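Local structure of AP endonuclease, family 2 (Brucella melitensis biovar Abortus, 3NGF) at residues F133-D138 with R174-V180; F29-A33 with Q59-T63. The protein probably acts as a manganese-dependent hydroxypyruvate isomerase of the hyi family, built on a xylose isomerase-like TIM barrel, although it was named an AP endonuclease. The contacts are given in a common frame with arbitrary orientation. Numbering follows the deposited sequence.

How the contacts relate
Both contacts repeat one theme of the (βα)8 TIM barrel: a helix on the outside meets the turn that carries the chain from the next helix into the next strand. Contact 2 does this early in the chain, between helix 25-34 and the link from helix 50-59 to strand 63-68; contact 1 does it later, between helix 122-140 and the link from helix 165-175 to strand 180-185. Their centres lie 31 Å apart and their nearest atoms about 17 Å, so they do not touch. Contact 2 is remote from the metal site, whereas in contact 1 the side chain of F133 is about 14 Å from the bound manganese and about 8 Å from that of the metal ligand E150.

Contact 1 (F133-D138 with R174-V180); sequences FRYAAD and RVNRPNV
R134 lays its extended side chain (m, then t, t) along V175, CG to CG1 4.0 Å, and ends on two carbonyls of the adjoining helix. This joins neighbouring outer helices of a TIM barrel: the C-terminal half of helix 122-140 meets the end of helix 165-175 and the turn into strand 180-185. The CA atoms of R134 and V175, and of A137 and N179, are each 6.0 Å apart. N176 leaves the helix with positive phi (62°), and R177 to V180 form a type I turn. V175 and R174 lie in the helix's last turn, where carbonyls lack helical partners; the R134 guanidinium binds them through NE to V175 O (3.0 Å) and NH2 to R174 O (2.9 Å). Small A137 lets the turn approach, its CB 3.6 Å from both R177 CB and V180 CG2. N179 (chi1 p) donates ND2 to A137 O at 3.0 Å and also to I145 O. Deeper, F133 sets CB 3.9 Å from V175 CG2 and its ring edge, CD2, 3.8 Å from V180 CG1. Outside, R134 CD lies over one face of the R177 guanidinium, whose NE forms a salt bridge with D138 OD1 at 2.9 Å.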
ATOM      1  N   PHE A 133       9.123   3.997  13.009  1.00 11.22           N
ATOM      2  CA  PHE A 133       8.160   2.888  12.959  1.00 10.41           C
ATOM      3  C   PHE A 133       7.730   2.481  14.355  1.00 10.93           C
ATOM      4  O   PHE A 133       6.573   2.185  14.575  1.00 10.46           O
ATOM      5  CB  PHE A 133       8.712   1.709  12.128  1.00 10.54           C
ATOM      6  CG  PHE A 133       8.261   1.757  10.680  1.00 11.34           C
ATOM      7  CD1 PHE A 133       8.715   2.745   9.807  1.00 10.41           C
ATOM      8  CD2 PHE A 133       7.323   0.864  10.221  1.00 11.32           C
ATOM      9  CE1 PHE A 133       8.252   2.820   8.496  1.00 10.79           C
ATOM     10  CE2 PHE A 133       6.873   0.914   8.925  1.00 11.42           C
ATOM     11  CZ  PHE A 133       7.320   1.896   8.058  1.00  9.52           C
ATOM     12  N   ARG A 134       8.641   2.473  15.322  1.00 10.82           N
ATOM     13  CA  ARG A 134       8.219   2.202  16.703  1.00 12.10           C
ATOM     14  C   ARG A 134       7.246   3.253  17.235  1.00 11.42           C
ATOM     15  O   ARG A 134       6.245   2.895  17.901  1.00 12.52           O
ATOM     16  CB  ARG A 134       9.418   2.102  17.639  1.00 12.89           C
ATOM     17  CG  ARG A 134      10.171   0.817  17.510  1.00 13.96           C
ATOM     18  CD  ARG A 134      11.417   0.786  18.394  1.00 16.12           C
ATOM     19  NE  ARG A 134      12.126  -0.483  18.229  1.00 16.43           N
ATOM     20  CZ  ARG A 134      13.343  -0.746  18.697  1.00 19.57           C
ATOM     21  NH1 ARG A 134      14.049   0.182  19.361  1.00 20.00           N
ATOM     22  NH2 ARG A 134      13.875  -1.936  18.483  1.00 19.38           N
ATOM     23  N   TYR A 135       7.532   4.533  16.963  1.00 11.18           N
ATOM     24  CA  TYR A 135       6.647   5.628  17.386  1.00 12.15           C
ATOM     25  C   TYR A 135       5.275   5.439  16.737  1.00 11.62           C
ATOM     26  O   TYR A 135       4.248   5.486  17.403  1.00 11.66           O
ATOM     27  CB  TYR A 135       7.196   7.002  17.014  1.00 12.81           C
ATOM     28  CG  TYR A 135       6.245   8.127  17.370  1.00 14.18           C
ATOM     29  CD1 TYR A 135       6.256   8.703  18.653  1.00 18.15           C
ATOM     30  CD2 TYR A 135       5.318   8.597  16.448  1.00 13.93           C
ATOM     31  CE1 TYR A 135       5.379   9.715  18.982  1.00 21.27           C
ATOM     32  CE2 TYR A 135       4.444   9.594  16.770  1.00 17.53           C
ATOM     33  CZ  TYR A 135       4.463  10.152  18.041  1.00 21.50           C
ATOM     34  OH  TYR A 135       3.567  11.151  18.337  1.00 21.66           O
ATOM     35  N   ALA A 136       5.257   5.186  15.433  1.00 10.31           N
ATOM     36  CA  ALA A 136       3.988   5.034  14.734  1.00  9.52           C
ATOM     37  C   ALA A 136       3.198   3.842  15.295  1.00 10.49           C
ATOM     38  O   ALA A 136       1.991   3.923  15.483  1.00 11.98           O
ATOM     39  CB  ALA A 136       4.241   4.850  13.215  1.00  9.59           C
ATOM     40  N   ALA A 137       3.898   2.732  15.528  1.00 10.22           N
ATOM     41  CA  ALA A 137       3.285   1.518  16.054  1.00 10.14           C
ATOM     42  C   ALA A 137       2.649   1.835  17.380  1.00 11.14           C
ATOM     43  O   ALA A 137       1.532   1.439  17.636  1.00 11.02           O
ATOM     44  CB  ALA A 137       4.333   0.387  16.203  1.00 10.73           C
ATOM     45  N   ASP A 138       3.366   2.576  18.218  1.00 10.95           N
ATOM     46  CA  ASP A 138       2.888   2.848  19.585  1.00 12.71           C
ATOM     47  C   ASP A 138       1.668   3.759  19.602  1.00 13.06           C
ATOM     48  O   ASP A 138       0.776   3.614  20.467  1.00 13.21           O
ATOM     49  CB  ASP A 138       4.019   3.439  20.418  1.00 13.34           C
ATOM     50  CG  ASP A 138       5.131   2.425  20.753  1.00 16.98           C
ATOM     51  OD1 ASP A 138       4.957   1.195  20.602  1.00 16.81           O
ATOM     52  OD2 ASP A 138       6.194   2.890  21.207  1.00 20.06           O
ATOM     53  N   ARG A 174      13.431  -6.078  13.614  1.00 13.47           N
ATOM     54  CA  ARG A 174      14.188  -5.151  14.455  1.00 13.73           C
ATOM     55  C   ARG A 174      13.293  -4.116  15.125  1.00 12.99           C
ATOM     56  O   ARG A 174      13.554  -3.745  16.274  1.00 12.90           O
ATOM     57  CB  ARG A 174      15.295  -4.485  13.673  1.00 15.17           C
ATOM     58  CG  ARG A 174      16.331  -5.496  13.172  1.00 16.57           C
ATOM     59  CD  ARG A 174      17.280  -4.887  12.173  1.00 20.43           C
ATOM     60  NE  ARG A 174      18.063  -3.771  12.703  1.00 21.34           N
ATOM     61  CZ  ARG A 174      18.799  -2.956  11.939  1.00 24.39           C
ATOM     62  NH1 ARG A 174      18.857  -3.120  10.607  1.00 24.86           N
ATOM     63  NH2 ARG A 174      19.477  -1.967  12.498  1.00 25.05           N
ATOM     64  N   VAL A 175      12.228  -3.703  14.430  1.00 11.65           N
ATOM     65  CA  VAL A 175      11.235  -2.741  14.979  1.00 11.82           C
ATOM     66  C   VAL A 175      10.560  -3.338  16.222  1.00 12.14           C
ATOM     67  O   VAL A 175      10.346  -2.637  17.238  1.00 11.91           O
ATOM     68  CB  VAL A 175      10.184  -2.337  13.919  1.00 10.44           C
ATOM     69  CG1 VAL A 175       8.967  -1.613  14.542  1.00 10.72           C
ATOM     70  CG2 VAL A 175      10.844  -1.492  12.815  1.00 11.27           C
ATOM     71  N   ASN A 176      10.220  -4.627  16.138  1.00 12.42           N
ATOM     72  CA  ASN A 176       9.741  -5.402  17.284  1.00 12.64           C
ATOM     73  C   ASN A 176       8.431  -4.831  17.836  1.00 12.52           C
ATOM     74  O   ASN A 176       8.321  -4.527  19.034  1.00 11.09           O
ATOM     75  CB  ASN A 176      10.819  -5.487  18.371  1.00 14.93           C
ATOM     76  CG  ASN A 176      10.571  -6.612  19.367  1.00 15.38           C
ATOM     77  OD1 ASN A 176      10.221  -7.719  18.980  1.00 16.36           O
ATOM     78  ND2 ASN A 176      10.774  -6.327  20.661  1.00 16.29           N
ATOM     79  N   ARG A 177       7.440  -4.695  16.940  1.00 12.20           N
ATOM     80  CA  ARG A 177       6.098  -4.254  17.318  1.00 12.08           C
ATOM     81  C   ARG A 177       5.088  -5.096  16.542  1.00 11.39           C
ATOM     82  O   ARG A 177       5.197  -5.208  15.312  1.00 11.20           O
ATOM     83  CB  ARG A 177       5.886  -2.774  16.994  1.00 11.67           C
ATOM     84  CG  ARG A 177       6.788  -1.822  17.802  1.00 11.51           C
ATOM     85  CD  ARG A 177       6.340  -1.731  19.249  1.00 15.11           C
ATOM     86  NE  ARG A 177       7.033  -0.673  19.981  1.00 18.53           N
ATOM     87  CZ  ARG A 177       8.267  -0.763  20.453  1.00 19.08           C
ATOM     88  NH1 ARG A 177       8.967  -1.875  20.315  1.00 20.05           N
ATOM     89  NH2 ARG A 177       8.804   0.267  21.100  1.00 22.38           N
ATOM     90  N   PRO A 178       4.087  -5.661  17.249  1.00 10.75           N
ATOM     91  CA  PRO A 178       3.164  -6.580  16.547  1.00  9.84           C
ATOM     92  C   PRO A 178       2.304  -5.926  15.464  1.00  9.71           C
ATOM     93  O   PRO A 178       1.941  -6.598  14.476  1.00 10.21           O
ATOM     94  CB  PRO A 178       2.303  -7.131  17.676  1.00 10.75           C
ATOM     95  CG  PRO A 178       3.231  -7.114  18.869  1.00 11.37           C
ATOM     96  CD  PRO A 178       3.983  -5.802  18.721  1.00 10.76           C
ATOM     97  N   ASN A 179       1.999  -4.635  15.619  1.00  9.19           N
ATOM     98  CA  ASN A 179       1.193  -3.917  14.609  1.00  8.49           C
ATOM     99  C   ASN A 179       2.060  -3.218  13.525  1.00  8.55           C
ATOM    100  O   ASN A 179       1.748  -2.112  13.053  1.00  8.06           O
ATOM    101  CB  ASN A 179       0.199  -2.954  15.268  1.00  8.50           C
ATOM    102  CG  ASN A 179       0.866  -1.818  15.984  1.00  9.07           C
ATOM    103  OD1 ASN A 179       1.911  -1.999  16.645  1.00  9.52           O
ATOM    104  ND2 ASN A 179       0.262  -0.629  15.886  1.00  8.43           N
ATOM    105  N   VAL A 180       3.127  -3.900  13.116  1.00  8.79           N
ATOM    106  CA  VAL A 180       3.960  -3.458  12.004  1.00  8.59           C
ATOM    107  C   VAL A 180       4.127  -4.669  11.093  1.00  8.54           C
ATOM    108  O   VAL A 180       4.319  -5.800  11.597  1.00 10.59           O
ATOM    109  CB  VAL A 180       5.335  -2.964  12.487  1.00  8.07           C
ATOM    110  CG1 VAL A 180       6.246  -2.635  11.335  1.00  8.50           C
ATOM    111  CG2 VAL A 180       5.196  -1.752  13.401  1.00 10.87           C
TER

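Contact 2 (F29-A33 with Q59-T63); sequences FRLAA and QHNLT
H60, L62 and A33 bury the most surface here, and together they seat the exit of one barrel helix against the flank of the helix before it. Residues 29-33 are regular helix, with A33 N bonded to F29 O at 3.0 Å. Residues 59-63 are the αβ turn of a TIM barrel: H60 is the first residue to leave helical angles (phi/psi -105/12), N61 takes positive phi (52/59) as C' of a Schellman motif, and L62 is extended (-127/145). The nearest CA atoms are those of R30 and H60, 5.9 Å apart.

H60, with chi1 m and chi2 -63°, turns one imidazole face to R30, whose CB sits 3.9 Å from the ring centroid in a CH-pi contact. A flat ring suits this place because it can pack on the aliphatic base of an arginine while keeping a polar edge: NE2 binds a glycerol, probably from the crystallisation liquor. R30 starts extended (t, t) and then bends at chi3 (p), its end leading away from H60, and NH1 forms a salt bridge with E34 OE2 one turn on.

A small side chain suits A33, whose CB lies 3.3 Å from H60 O and 4.1 Å from H60 CB. L62 (m, t) fills the inner side with its branched end: CD1 approaches F29 O at 3.5 Å and F29 CB at 4.0 Å, and CD2 meets A33 CB at 4.1 Å.

The F29 side chain reaches across to L57 of helix 50-59, L62 also touches V40 of strand 39-41, and T63 begins strand 63-68 with backbone hydrogen bonds to G38 and V40.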
ATOM      1  N   PHE A  29     -15.300   6.909  -6.221  1.00 10.39           N
ATOM      2  CA  PHE A  29     -15.892   6.026  -5.222  1.00 10.15           C
ATOM      3  C   PHE A  29     -17.140   5.324  -5.767  1.00 11.05           C
ATOM      4  O   PHE A  29     -17.240   4.086  -5.714  1.00 10.74           O
ATOM      5  CB  PHE A  29     -16.212   6.791  -3.936  1.00  9.63           C
ATOM      6  CG  PHE A  29     -14.983   7.311  -3.215  1.00 10.09           C
ATOM      7  CD1 PHE A  29     -14.411   6.583  -2.188  1.00  9.72           C
ATOM      8  CD2 PHE A  29     -14.417   8.525  -3.571  1.00 11.04           C
ATOM      9  CE1 PHE A  29     -13.290   7.053  -1.521  1.00  8.78           C
ATOM     10  CE2 PHE A  29     -13.297   9.010  -2.922  1.00  9.50           C
ATOM     11  CZ  PHE A  29     -12.719   8.258  -1.903  1.00  9.88           C
ATOM     12  N   ARG A  30     -18.053   6.103  -6.345  1.00 11.66           N
ATOM     13  CA  ARG A  30     -19.255   5.547  -6.983  1.00 12.14           C
ATOM     14  C   ARG A  30     -18.903   4.587  -8.130  1.00 12.23           C
ATOM     15  O   ARG A  30     -19.494   3.507  -8.273  1.00 12.64           O
ATOM     16  CB  ARG A  30     -20.125   6.662  -7.520  1.00 13.25           C
ATOM     17  CG  ARG A  30     -21.419   6.152  -8.200  1.00 16.75           C
ATOM     18  CD  ARG A  30     -22.310   7.285  -8.716  1.00 21.67           C
ATOM     19  NE  ARG A  30     -21.651   8.126  -9.722  1.00 24.23           N
ATOM     20  CZ  ARG A  30     -21.541   7.838 -11.021  1.00 30.05           C
ATOM     21  NH1 ARG A  30     -22.044   6.712 -11.531  1.00 32.48           N
ATOM     22  NH2 ARG A  30     -20.923   8.690 -11.826  1.00 32.17           N
ATOM     23  N   LEU A  31     -17.966   4.986  -8.974  1.00 12.11           N
ATOM     24  CA  LEU A  31     -17.598   4.105 -10.090  1.00 13.73           C
ATOM     25  C   LEU A  31     -17.005   2.749  -9.634  1.00 13.32           C
ATOM     26  O   LEU A  31     -17.309   1.702 -10.223  1.00 14.70           O
ATOM     27  CB  LEU A  31     -16.684   4.823 -11.064  1.00 14.41           C
ATOM     28  CG  LEU A  31     -17.236   6.047 -11.799  1.00 17.03           C
ATOM     29  CD1 LEU A  31     -16.205   6.446 -12.878  1.00 17.30           C
ATOM     30  CD2 LEU A  31     -18.613   5.819 -12.417  1.00 16.65           C
ATOM     31  N   ALA A  32     -16.198   2.759  -8.575  1.00 12.44           N
ATOM     32  CA  ALA A  32     -15.630   1.547  -8.016  1.00 12.24           C
ATOM     33  C   ALA A  32     -16.719   0.667  -7.447  1.00 12.78           C
ATOM     34  O   ALA A  32     -16.738  -0.526  -7.701  1.00 12.94           O
ATOM     35  CB  ALA A  32     -14.572   1.888  -6.904  1.00 10.81           C
ATOM     36  N   ALA A  33     -17.648   1.257  -6.702  1.00 12.88           N
ATOM     37  CA  ALA A  33     -18.760   0.482  -6.134  1.00 13.49           C
ATOM     38  C   ALA A  33     -19.680  -0.109  -7.230  1.00 15.24           C
ATOM     39  O   ALA A  33     -20.093  -1.275  -7.135  1.00 15.19           O
ATOM     40  CB  ALA A  33     -19.561   1.346  -5.146  1.00 14.50           C
ATOM     41  N   GLN A  59     -21.780   6.245   1.680  1.00 12.92           N
ATOM     42  CA  GLN A  59     -22.849   6.373   0.696  1.00 13.81           C
ATOM     43  C   GLN A  59     -22.732   5.300  -0.390  1.00 14.07           C
ATOM     44  O   GLN A  59     -23.747   4.855  -0.958  1.00 13.82           O
ATOM     45  CB  GLN A  59     -22.846   7.780   0.097  1.00 14.06           C
ATOM     46  CG  GLN A  59     -23.950   7.990  -0.931  1.00 16.26           C
ATOM     47  CD  GLN A  59     -24.132   9.455  -1.312  1.00 18.21           C
ATOM     48  OE1 GLN A  59     -23.792  10.380  -0.532  1.00 16.88           O
ATOM     49  NE2 GLN A  59     -24.664   9.682  -2.534  1.00 17.90           N
ATOM     50  N   HIS A  60     -21.502   4.891  -0.667  1.00 13.40           N
ATOM     51  CA  HIS A  60     -21.225   3.911  -1.691  1.00 13.77           C
ATOM     52  C   HIS A  60     -20.867   2.514  -1.151  1.00 14.17           C
ATOM     53  O   HIS A  60     -20.409   1.653  -1.920  1.00 15.05           O
ATOM     54  CB  HIS A  60     -20.172   4.484  -2.651  1.00 12.99           C
ATOM     55  CG  HIS A  60     -20.606   5.777  -3.265  1.00 13.51           C
ATOM     56  ND1 HIS A  60     -21.712   5.856  -4.076  1.00 14.40           N
ATOM     57  CD2 HIS A  60     -20.138   7.043  -3.145  1.00 12.53           C
ATOM     58  CE1 HIS A  60     -21.907   7.110  -4.441  1.00 17.18           C
ATOM     59  NE2 HIS A  60     -20.963   7.851  -3.897  1.00 12.75           N
ATOM     60  N   ASN A  61     -21.083   2.300   0.145  0.50 14.94           N
ATOM     61  CA  ASN A  61     -20.855   1.002   0.780  0.50 15.87           C
ATOM     62  C   ASN A  61     -19.473   0.437   0.499  0.50 14.99           C
ATOM     63  O   ASN A  61     -19.333  -0.648  -0.079  0.50 15.51           O
ATOM     64  CB  ASN A  61     -21.917   0.020   0.322  0.50 17.25           C
ATOM     65  CG  ASN A  61     -23.298   0.556   0.524  0.50 19.42           C
ATOM     66  OD1 ASN A  61     -23.993   0.917  -0.441  0.50 25.89           O
ATOM     67  ND2 ASN A  61     -23.708   0.652   1.780  0.50 20.75           N
ATOM     68  N   LEU A  62     -18.457   1.201   0.890  1.00 13.79           N
ATOM     69  CA  LEU A  62     -17.069   0.837   0.630  1.00 12.58           C
ATOM     70  C   LEU A  62     -16.252   0.853   1.913  1.00 12.48           C
ATOM     71  O   LEU A  62     -16.503   1.670   2.788  1.00 11.84           O
ATOM     72  CB  LEU A  62     -16.429   1.837  -0.323  1.00 12.50           C
ATOM     73  CG  LEU A  62     -16.889   1.849  -1.782  1.00 11.02           C
ATOM     74  CD1 LEU A  62     -16.329   3.102  -2.507  1.00 10.16           C
ATOM     75  CD2 LEU A  62     -16.461   0.561  -2.505  1.00 12.60           C
ATOM     76  N   THR A  63     -15.297  -0.060   2.001  1.00 11.34           N
ATOM     77  CA  THR A  63     -14.310  -0.102   3.083  1.00 11.25           C
ATOM     78  C   THR A  63     -13.037   0.578   2.610  1.00 10.11           C
ATOM     79  O   THR A  63     -12.555   0.316   1.497  1.00  9.76           O
ATOM     80  CB  THR A  63     -13.967  -1.553   3.414  1.00 12.55           C
ATOM     81  OG1 THR A  63     -15.130  -2.203   3.937  1.00 15.19           O
ATOM     82  CG2 THR A  63     -12.772  -1.644   4.389  1.00 11.71           C
TER